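Local structure of cDNA FLJ56608, highly similar to Homo sapiens chloride channel, calcium activated, family member 1 (CLCA1), mRNA (Homo sapiens, 6PYO) at residues G5-C10 / L42-G47; F35-V40 / T72-L77; D105-V110 / S130-H135. The protein may help to mediate calcium-activated chloride conductance and to regulate mucus production, this chain being the von Willebrand factor A (VWA) domain of the secreted metalloprotease. All coordinates share one frame; numbering follows the deposited sequence.

Contact 1 (G5-C10 / L42-G47)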
loop_
_atom_site.group_PDB
_atom_site.type_symbol
_atom_site.label_atom_id
_atom_site.label_comp_id
_atom_site.label_asym_id
_atom_site.label_seq_id
_atom_site.Cartn_x
_atom_site.Cartn_y
_atom_site.Cartn_z
ATOM N N GLY A 5 8.419 16.565 -9.854
ATOM C CA GLY A 5 7.845 15.616 -10.773
ATOM C C GLY A 5 8.250 14.176 -10.599
ATOM O O GLY A 5 8.155 13.392 -11.569
ATOM N N GLN A 6 8.702 13.802 -9.402
ATOM C CA GLN A 6 8.981 12.420 -9.031
ATOM C C GLN A 6 7.787 11.811 -8.314
ATOM O O GLN A 6 7.171 12.434 -7.436
ATOM C CB GLN A 6 10.228 12.323 -8.146
ATOM C CG GLN A 6 11.438 12.986 -8.800
ATOM C CD GLN A 6 12.452 13.478 -7.769
ATOM O OE1 GLN A 6 12.070 13.989 -6.704
ATOM N NE2 GLN A 6 13.735 13.363 -8.093
ATOM N N ARG A 7 7.426 10.627 -8.768
ATOM C CA ARG A 7 6.345 9.869 -8.177
ATOM C C ARG A 7 6.662 9.562 -6.726
ATOM O O ARG A 7 7.791 9.243 -6.394
ATOM C CB ARG A 7 6.179 8.555 -8.951
ATOM C CG ARG A 7 5.030 7.662 -8.461
ATOM C CD ARG A 7 4.951 6.416 -9.331
ATOM N NE ARG A 7 3.608 5.883 -9.411
ATOM C CZ ARG A 7 3.303 4.778 -10.067
ATOM N NH1 ARG A 7 4.266 4.087 -10.653
ATOM N NH2 ARG A 7 2.067 4.336 -10.110
ATOM N N ILE A 8 5.644 9.622 -5.874
ATOM C CA ILE A 8 5.714 9.176 -4.493
ATOM C C ILE A 8 4.733 8.029 -4.340
ATOM O O ILE A 8 3.557 8.193 -4.635
ATOM C CB ILE A 8 5.354 10.292 -3.488
ATOM C CG1 ILE A 8 6.320 11.467 -3.628
ATOM C CG2 ILE A 8 5.287 9.647 -2.084
ATOM C CD1 ILE A 8 5.795 12.725 -2.982
ATOM N N VAL A 9 5.195 6.891 -3.848
ATOM C CA VAL A 9 4.365 5.698 -3.756
ATOM C C VAL A 9 4.692 5.007 -2.456
ATOM O O VAL A 9 5.862 4.881 -2.105
ATOM C CB VAL A 9 4.604 4.713 -4.933
ATOM C CG1 VAL A 9 3.504 3.647 -4.983
ATOM C CG2 VAL A 9 4.626 5.417 -6.219
ATOM N N CYS A 10 3.661 4.575 -1.744
ATOM C CA CYS A 10 3.816 3.765 -0.557
ATOM C C CYS A 10 3.037 2.481 -0.765
ATOM O O CYS A 10 1.828 2.520 -0.994
ATOM C CB CYS A 10 3.341 4.490 0.712
ATOM S SG CYS A 10 4.067 3.644 2.172
ATOM N N LEU A 42 12.370 4.652 -12.588
ATOM C CA LEU A 42 13.559 5.338 -12.107
ATOM C C LEU A 42 13.198 6.691 -11.512
ATOM O O LEU A 42 12.455 7.470 -12.115
ATOM C CB LEU A 42 14.519 5.516 -13.294
ATOM C CG LEU A 42 15.861 6.228 -13.194
ATOM C CD1 LEU A 42 16.811 5.290 -12.420
ATOM C CD2 LEU A 42 16.418 6.549 -14.571
ATOM N N GLY A 43 13.739 6.981 -10.345
ATOM C CA GLY A 43 13.581 8.291 -9.764
ATOM C C GLY A 43 12.391 8.446 -8.861
ATOM O O GLY A 43 12.285 9.461 -8.160
ATOM N N SER A 44 11.518 7.455 -8.818
ATOM C CA SER A 44 10.409 7.458 -7.881
ATOM C C SER A 44 10.881 7.274 -6.438
ATOM O O SER A 44 11.824 6.519 -6.164
ATOM C CB SER A 44 9.466 6.324 -8.205
ATOM O OG SER A 44 8.976 6.473 -9.503
ATOM N N TRP A 45 10.160 7.942 -5.505
ATOM C CA TRP A 45 10.282 7.723 -4.085
ATOM C C TRP A 45 9.280 6.655 -3.684
ATOM O O TRP A 45 8.105 6.739 -4.041
ATOM C CB TRP A 45 10.032 9.045 -3.322
ATOM C CG TRP A 45 11.129 10.029 -3.599
ATOM C CD1 TRP A 45 11.167 10.986 -4.590
ATOM C CD2 TRP A 45 12.371 10.124 -2.899
ATOM N NE1 TRP A 45 12.359 11.685 -4.515
ATOM C CE2 TRP A 45 13.117 11.163 -3.494
ATOM C CE3 TRP A 45 12.917 9.434 -1.815
ATOM C CZ2 TRP A 45 14.386 11.522 -3.029
ATOM C CZ3 TRP A 45 14.169 9.787 -1.367
ATOM C CH2 TRP A 45 14.890 10.814 -1.979
ATOM N N VAL A 46 9.726 5.685 -2.893
ATOM C CA VAL A 46 8.932 4.489 -2.646
ATOM C C VAL A 46 9.134 4.068 -1.209
ATOM O O VAL A 46 10.276 3.877 -0.768
ATOM C CB VAL A 46 9.302 3.326 -3.600
ATOM C CG1 VAL A 46 8.531 2.065 -3.167
ATOM C CG2 VAL A 46 8.975 3.705 -5.021
ATOM N N GLY A 47 8.025 3.888 -0.489
ATOM C CA GLY A 47 8.058 3.399 0.870
ATOM C C GLY A 47 7.222 2.140 0.976
ATOM O O GLY A 47 6.533 1.746 0.036
HETATM O O HOH W 1 9.107 9.056 -10.702
#
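The first beta-alpha-beta unit of the VWA domain, strand 8-14, helix 24-39 and strand 45-51, brings these two segments together as adjacent parallel strands. Their short axes run 4.7 Å apart and are inclined by 13°. Trp45 is held through both its backbone N and its backbone O: the N donates to Arg7 O at 2.8 Å, nearly along the C=O axis, and the O accepts from Val9 N at 2.9 Å. Gly47 N donates to Val9 O at 2.9 Å, continuing the alternation, while Val46 CA lies 3.1 Å from Val9 O as a CH-O contact. As in other VWA domains, the parallel strands form the core of a Rossmann-like sheet, in which 8-14 is an inner strand. Ahead of the first backbone bond, Gln6 and Trp45 lie alongside each other with amide and ring planes 71° apart. Trp45 NE1 donates to Gln6 OE1 at 3.2 Å; the oxygen sits at the ring edge, in plane, whereas NE1 stands above the amide carbonyl plane. OE1 is also bound by Thr2, and Lys101 makes a cation-pi contact with the indole. Arg7, CG anti to its backbone N, runs extended to salt bridges with Glu41 (through NH1) and Glu108 (through NE), its CB 3.5 Å from Ser44 OG. A water accepts from Arg7 N and donates to that hydroxyl, which is also hydrogen-bonded to Glu41 O.

Contact 2 (F35-V40 / T72-L77)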
loop_
_atom_site.group_PDB
_atom_site.type_symbol
_atom_site.label_atom_id
_atom_site.label_comp_id
_atom_site.label_asym_id
_atom_site.label_seq_id
_atom_site.Cartn_x
_atom_site.Cartn_y
_atom_site.Cartn_z
ATOM N N PHE A 35 5.601 -5.015 -9.102
ATOM C CA PHE A 35 5.657 -3.569 -8.982
ATOM C C PHE A 35 7.067 -3.084 -8.703
ATOM O O PHE A 35 7.545 -2.138 -9.344
ATOM C CB PHE A 35 4.733 -3.084 -7.897
ATOM C CG PHE A 35 4.641 -1.613 -7.825
ATOM C CD1 PHE A 35 3.957 -0.887 -8.809
ATOM C CD2 PHE A 35 5.206 -0.939 -6.773
ATOM C CE1 PHE A 35 3.858 0.477 -8.736
ATOM C CE2 PHE A 35 5.105 0.432 -6.691
ATOM C CZ PHE A 35 4.445 1.140 -7.671
ATOM N N LEU A 36 7.735 -3.702 -7.726
ATOM C CA LEU A 36 9.032 -3.202 -7.260
ATOM C C LEU A 36 10.149 -3.473 -8.258
ATOM O O LEU A 36 11.010 -2.619 -8.480
ATOM C CB LEU A 36 9.379 -3.829 -5.901
ATOM C CG LEU A 36 8.504 -3.391 -4.733
ATOM C CD1 LEU A 36 8.832 -4.150 -3.457
ATOM C CD2 LEU A 36 8.701 -1.886 -4.529
ATOM N N LEU A 37 10.172 -4.648 -8.859
ATOM C CA LEU A 37 11.269 -5.038 -9.724
ATOM C C LEU A 37 11.084 -4.598 -11.172
ATOM O O LEU A 37 12.084 -4.450 -11.875
ATOM C CB LEU A 37 11.453 -6.548 -9.683
ATOM C CG LEU A 37 11.691 -7.161 -8.297
ATOM C CD1 LEU A 37 12.006 -8.659 -8.384
ATOM C CD2 LEU A 37 12.804 -6.488 -7.513
ATOM N N GLN A 38 9.855 -4.334 -11.625
ATOM C CA GLN A 38 9.658 -4.027 -13.033
ATOM C C GLN A 38 8.866 -2.755 -13.281
ATOM O O GLN A 38 9.193 -2.005 -14.200
ATOM C CB GLN A 38 8.974 -5.219 -13.736
ATOM C CG GLN A 38 9.959 -6.185 -14.383
ATOM C CD GLN A 38 9.465 -7.615 -14.407
ATOM O OE1 GLN A 38 9.575 -8.333 -13.413
ATOM N NE2 GLN A 38 8.929 -8.044 -15.544
ATOM N N THR A 39 7.859 -2.470 -12.476
ATOM C CA THR A 39 6.916 -1.425 -12.842
ATOM C C THR A 39 7.359 -0.035 -12.394
ATOM O O THR A 39 7.372 0.887 -13.220
ATOM C CB THR A 39 5.532 -1.787 -12.287
ATOM O OG1 THR A 39 5.267 -3.135 -12.676
ATOM C CG2 THR A 39 4.411 -0.842 -12.844
ATOM N N VAL A 40 7.734 0.146 -11.122
ATOM C CA VAL A 40 7.964 1.503 -10.636
ATOM C C VAL A 40 9.174 2.060 -11.384
ATOM O O VAL A 40 10.124 1.325 -11.683
ATOM C CB VAL A 40 8.096 1.523 -9.103
ATOM C CG1 VAL A 40 9.401 0.945 -8.636
ATOM C CG2 VAL A 40 7.905 2.951 -8.562
ATOM N N THR A 72 16.247 -4.344 -2.448
ATOM C CA THR A 72 16.149 -4.136 -1.012
ATOM C C THR A 72 14.699 -3.925 -0.580
ATOM O O THR A 72 14.306 -4.359 0.513
ATOM C CB THR A 72 17.017 -2.950 -0.576
ATOM O OG1 THR A 72 16.838 -2.741 0.826
ATOM C CG2 THR A 72 16.599 -1.688 -1.292
ATOM N N LEU A 73 13.879 -3.289 -1.420
ATOM C CA LEU A 73 12.461 -3.185 -1.075
ATOM C C LEU A 73 11.769 -4.529 -1.206
ATOM O O LEU A 73 10.944 -4.897 -0.359
ATOM C CB LEU A 73 11.761 -2.156 -1.963
ATOM C CG LEU A 73 12.077 -0.716 -1.591
ATOM C CD1 LEU A 73 11.830 0.273 -2.686
ATOM C CD2 LEU A 73 11.259 -0.359 -0.372
ATOM N N ALA A 74 12.101 -5.290 -2.264
ATOM C CA ALA A 74 11.412 -6.555 -2.488
ATOM C C ALA A 74 11.709 -7.562 -1.381
ATOM O O ALA A 74 10.840 -8.366 -1.025
ATOM C CB ALA A 74 11.776 -7.130 -3.854
ATOM N N LYS A 75 12.924 -7.550 -0.835
ATOM C CA LYS A 75 13.264 -8.466 0.254
ATOM C C LYS A 75 12.443 -8.209 1.513
ATOM O O LYS A 75 12.414 -9.072 2.393
ATOM C CB LYS A 75 14.777 -8.379 0.541
ATOM C CG LYS A 75 15.623 -9.121 -0.519
ATOM C CD LYS A 75 17.118 -8.799 -0.454
ATOM C CE LYS A 75 17.907 -9.621 -1.485
ATOM N NZ LYS A 75 19.287 -9.094 -1.752
ATOM N N ARG A 76 11.744 -7.077 1.607
ATOM C CA ARG A 76 10.944 -6.769 2.782
ATOM C C ARG A 76 9.467 -7.078 2.607
ATOM O O ARG A 76 8.666 -6.684 3.464
ATOM C CB ARG A 76 11.111 -5.302 3.180
ATOM C CG ARG A 76 12.545 -4.955 3.329
ATOM C CD ARG A 76 12.818 -3.573 3.881
ATOM N NE ARG A 76 14.274 -3.415 3.954
ATOM C CZ ARG A 76 14.918 -2.293 4.250
ATOM N NH1 ARG A 76 14.250 -1.189 4.523
ATOM N NH2 ARG A 76 16.239 -2.282 4.267
ATOM N N LEU A 77 9.083 -7.725 1.514
ATOM C CA LEU A 77 7.709 -8.137 1.365
ATOM C C LEU A 77 7.382 -9.177 2.438
ATOM O O LEU A 77 8.256 -9.957 2.814
ATOM C CB LEU A 77 7.480 -8.703 -0.047
ATOM C CG LEU A 77 7.637 -7.703 -1.213
ATOM C CD1 LEU A 77 7.666 -8.431 -2.563
ATOM C CD2 LEU A 77 6.519 -6.668 -1.202
#
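Leu36 reaches out from the C-terminal turn of helix 24-39 and lays one methyl across the C-terminal part of helix 67-74, crossing the side chain of Leu73 at about a right angle. Its CG stands anti to the carbonyl carbon and chi2 of 175° extends CD1 outward. That methyl does most of the touching: Leu36 CD1 lies 3.7 Å from Ala74 CA, over the backbone between residues 73 and 74, and 3.8 Å from Leu73 CB. Leu36 CD2 meets Leu73 CB at 4.0 Å, so this CB faces the fork of the leucine. Leu77 brings its CD2 tip to within 4.1 Å of Leu36 CD1; the type I turn from Ala74 to Leu77 curls the chain back to put it there. Leu37 stands beside Leu36 on the more exposed flank and sets CD2 against Ala74 CB at 3.9 Å. No hydrogen bond links the two segments; Arg70, from helix 67-74, donates to the carbonyls of Leu36 and Val40, a polar link between the helices. Helix 24-39 closes with a wide pi-type turn, in which Val40 N reaches Phe35 O at 2.9 Å. Leu36 and Leu73 both touch Met48 of strand 45-51. The C-terminal parts of two helices thus meet through leucine side chains on one face of the sheet, the helical layer characteristic of the alpha/beta VWA fold.

Contact 3 (D105-V110 / S130-H135)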
loop_
_atom_site.group_PDB
_atom_site.type_symbol
_atom_site.label_atom_id
_atom_site.label_comp_id
_atom_site.label_asym_id
_atom_site.label_seq_id
_atom_site.Cartn_x
_atom_site.Cartn_y
_atom_site.Cartn_z
ATOM N N ASP A 105 -0.725 15.017 -1.116
ATOM C CA ASP A 105 -1.546 15.368 -2.288
ATOM C C ASP A 105 -0.823 15.002 -3.588
ATOM O O ASP A 105 0.242 15.540 -3.897
ATOM C CB ASP A 105 -1.889 16.861 -2.269
ATOM C CG ASP A 105 -3.213 17.198 -3.018
ATOM O OD1 ASP A 105 -3.598 16.498 -4.000
ATOM O OD2 ASP A 105 -3.870 18.193 -2.617
ATOM N N GLY A 106 -1.413 14.102 -4.357
ATOM C CA GLY A 106 -0.782 13.570 -5.541
ATOM C C GLY A 106 0.197 12.437 -5.317
ATOM O O GLY A 106 0.741 11.921 -6.296
ATOM N N SER A 107 0.450 12.037 -4.071
ATOM C CA SER A 107 1.147 10.790 -3.795
ATOM C C SER A 107 0.201 9.606 -3.991
ATOM O O SER A 107 -1.019 9.752 -4.037
ATOM C CB SER A 107 1.729 10.799 -2.376
ATOM O OG SER A 107 0.714 10.633 -1.403
ATOM N N GLU A 108 0.788 8.428 -4.167
ATOM C CA GLU A 108 0.055 7.201 -4.393
ATOM C C GLU A 108 0.278 6.179 -3.268
ATOM O O GLU A 108 1.391 6.036 -2.748
ATOM C CB GLU A 108 0.472 6.605 -5.716
ATOM C CG GLU A 108 0.125 7.501 -6.959
ATOM C CD GLU A 108 0.780 7.001 -8.221
ATOM O OE1 GLU A 108 0.263 6.028 -8.824
ATOM O OE2 GLU A 108 1.860 7.543 -8.597
ATOM N N ILE A 109 -0.795 5.476 -2.906
ATOM C CA ILE A 109 -0.760 4.267 -2.080
ATOM C C ILE A 109 -1.151 3.081 -2.969
ATOM O O ILE A 109 -2.097 3.170 -3.762
ATOM C CB ILE A 109 -1.703 4.400 -0.879
ATOM C CG1 ILE A 109 -1.051 5.197 0.256
ATOM C CG2 ILE A 109 -2.101 3.026 -0.405
ATOM C CD1 ILE A 109 -0.620 6.557 -0.114
ATOM N N VAL A 110 -0.371 2.012 -2.915
ATOM C CA VAL A 110 -0.746 0.737 -3.520
ATOM C C VAL A 110 -1.168 -0.151 -2.343
ATOM O O VAL A 110 -0.320 -0.624 -1.572
ATOM C CB VAL A 110 0.390 0.116 -4.343
ATOM C CG1 VAL A 110 -0.043 -1.224 -4.926
ATOM C CG2 VAL A 110 0.799 1.083 -5.510
ATOM N N SER A 130 -6.044 13.826 2.602
ATOM C CA SER A 130 -4.644 13.626 2.247
ATOM C C SER A 130 -4.368 14.051 0.813
ATOM O O SER A 130 -3.268 14.528 0.524
ATOM C CB SER A 130 -4.238 12.169 2.457
ATOM O OG SER A 130 -4.730 11.308 1.442
ATOM N N GLY A 131 -5.352 13.899 -0.081
ATOM C CA GLY A 131 -5.148 14.095 -1.498
ATOM C C GLY A 131 -4.388 12.974 -2.162
ATOM O O GLY A 131 -4.096 13.075 -3.358
ATOM N N ALA A 132 -4.031 11.930 -1.406
ATOM C CA ALA A 132 -3.380 10.759 -1.956
ATOM C C ALA A 132 -4.326 10.035 -2.905
ATOM O O ALA A 132 -5.544 10.189 -2.856
ATOM C CB ALA A 132 -2.918 9.811 -0.841
ATOM N N ILE A 133 -3.725 9.262 -3.796
ATOM C CA ILE A 133 -4.406 8.406 -4.763
ATOM C C ILE A 133 -4.260 6.997 -4.237
ATOM O O ILE A 133 -3.132 6.512 -4.115
ATOM C CB ILE A 133 -3.743 8.518 -6.145
ATOM C CG1 ILE A 133 -3.802 9.947 -6.685
ATOM C CG2 ILE A 133 -4.328 7.579 -7.183
ATOM C CD1 ILE A 133 -2.533 10.306 -7.559
ATOM N N ILE A 134 -5.360 6.329 -3.911
ATOM C CA ILE A 134 -5.281 4.974 -3.386
ATOM C C ILE A 134 -5.652 3.977 -4.488
ATOM O O ILE A 134 -6.808 3.895 -4.911
ATOM C CB ILE A 134 -6.169 4.797 -2.149
ATOM C CG1 ILE A 134 -5.785 5.793 -1.051
ATOM C CG2 ILE A 134 -5.988 3.415 -1.586
ATOM C CD1 ILE A 134 -6.895 6.096 -0.080
ATOM N N HIS A 135 -4.663 3.219 -4.959
ATOM C CA HIS A 135 -4.871 2.042 -5.793
ATOM C C HIS A 135 -5.104 0.855 -4.868
ATOM O O HIS A 135 -4.381 0.683 -3.880
ATOM C CB HIS A 135 -3.646 1.782 -6.663
ATOM C CG HIS A 135 -3.159 2.992 -7.401
ATOM N ND1 HIS A 135 -3.886 3.589 -8.413
ATOM C CD2 HIS A 135 -1.995 3.681 -7.321
ATOM C CE1 HIS A 135 -3.205 4.613 -8.899
ATOM N NE2 HIS A 135 -2.074 4.719 -8.221
HETATM O O HOH W 2 -5.134 14.853 -4.963
#
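A histidine-carboxylate hydrogen bond runs diagonally between neighbouring parallel strands: His135 NE2 donates to Glu108 OE1 at 2.7 Å, although Glu108 is paired in register with Ile133 and His135 with Val110. OE1 uses its anti lone pair and lies near the imidazole plane, at the ring edge, while carboxylate and ring planes are turned 76° apart. Glu108 gets there with CG anti to its carbonyl carbon and an extended chain. The other oxygen, OE2, forms a salt bridge with Arg7, and His135 ND1 receives the backbone N-H of Leu157. The ring is therefore held at both nitrogens, consistent with a neutral imidazole protonated on NE2, and Arg7 would help to keep the carboxylate ionised. The backbones are joined by the alternating hydrogen bonds of parallel strands. Ile133 N donates to Ser107 O, Ile109 N to Ile133 O and His135 N to Ile109 O, each at 2.8 Å and nearly along the carbonyl axis. Ile133 lies beside Glu108, its CD1 3.9 Å from Glu108 CG. On the opposite face Ile109 and Ile134 point the same way, CG2 to CG2 at 4.1 Å, and Ile109 CD1 reaches Ala132 CB at 4.0 Å; helix 87-99 covers Ile109. Before the strands, Gly131, with positive phi, turns the chain out of helix 124-130, and its O accepts from Gly106 N at 3.0 Å in a nearly straight bond, with the donor above the carbonyl plane. An ST turn helps the exit: Ser130 OG, also hydrogen-bonded to Val127 O, accepts from Ala132 N. Helix 124-130 thus links two adjacent parallel strands, a beta-alpha-beta unit in the sheet of the VWA fold.

How the contacts relate
Strand 8-14 joins contacts 1 and 3, whose centres lie 11 Å apart: 45-51 flanks it on one side and 108-113 on the other. The salt bridge from Arg7 NE to Glu108 OE2, 2.5 Å long, adds to the backbone pairing of 8-14 with 108-113. Contact 2, centred 12 Å from contact 1 and 18 Å from contact 3, adds the helices over this sheet; Phe35 CZ packs on Val9 CG1 at 3.8 Å and on Val110 CG2 at 4.2 Å. A calcium lies about 8 Å from the Arg7 side chain. A separate calcium, held by Ser16, Ser18 and Thr85 in the metal-ion-dependent adhesion site (MIDAS), lies past the C-terminal end of strand 8-14.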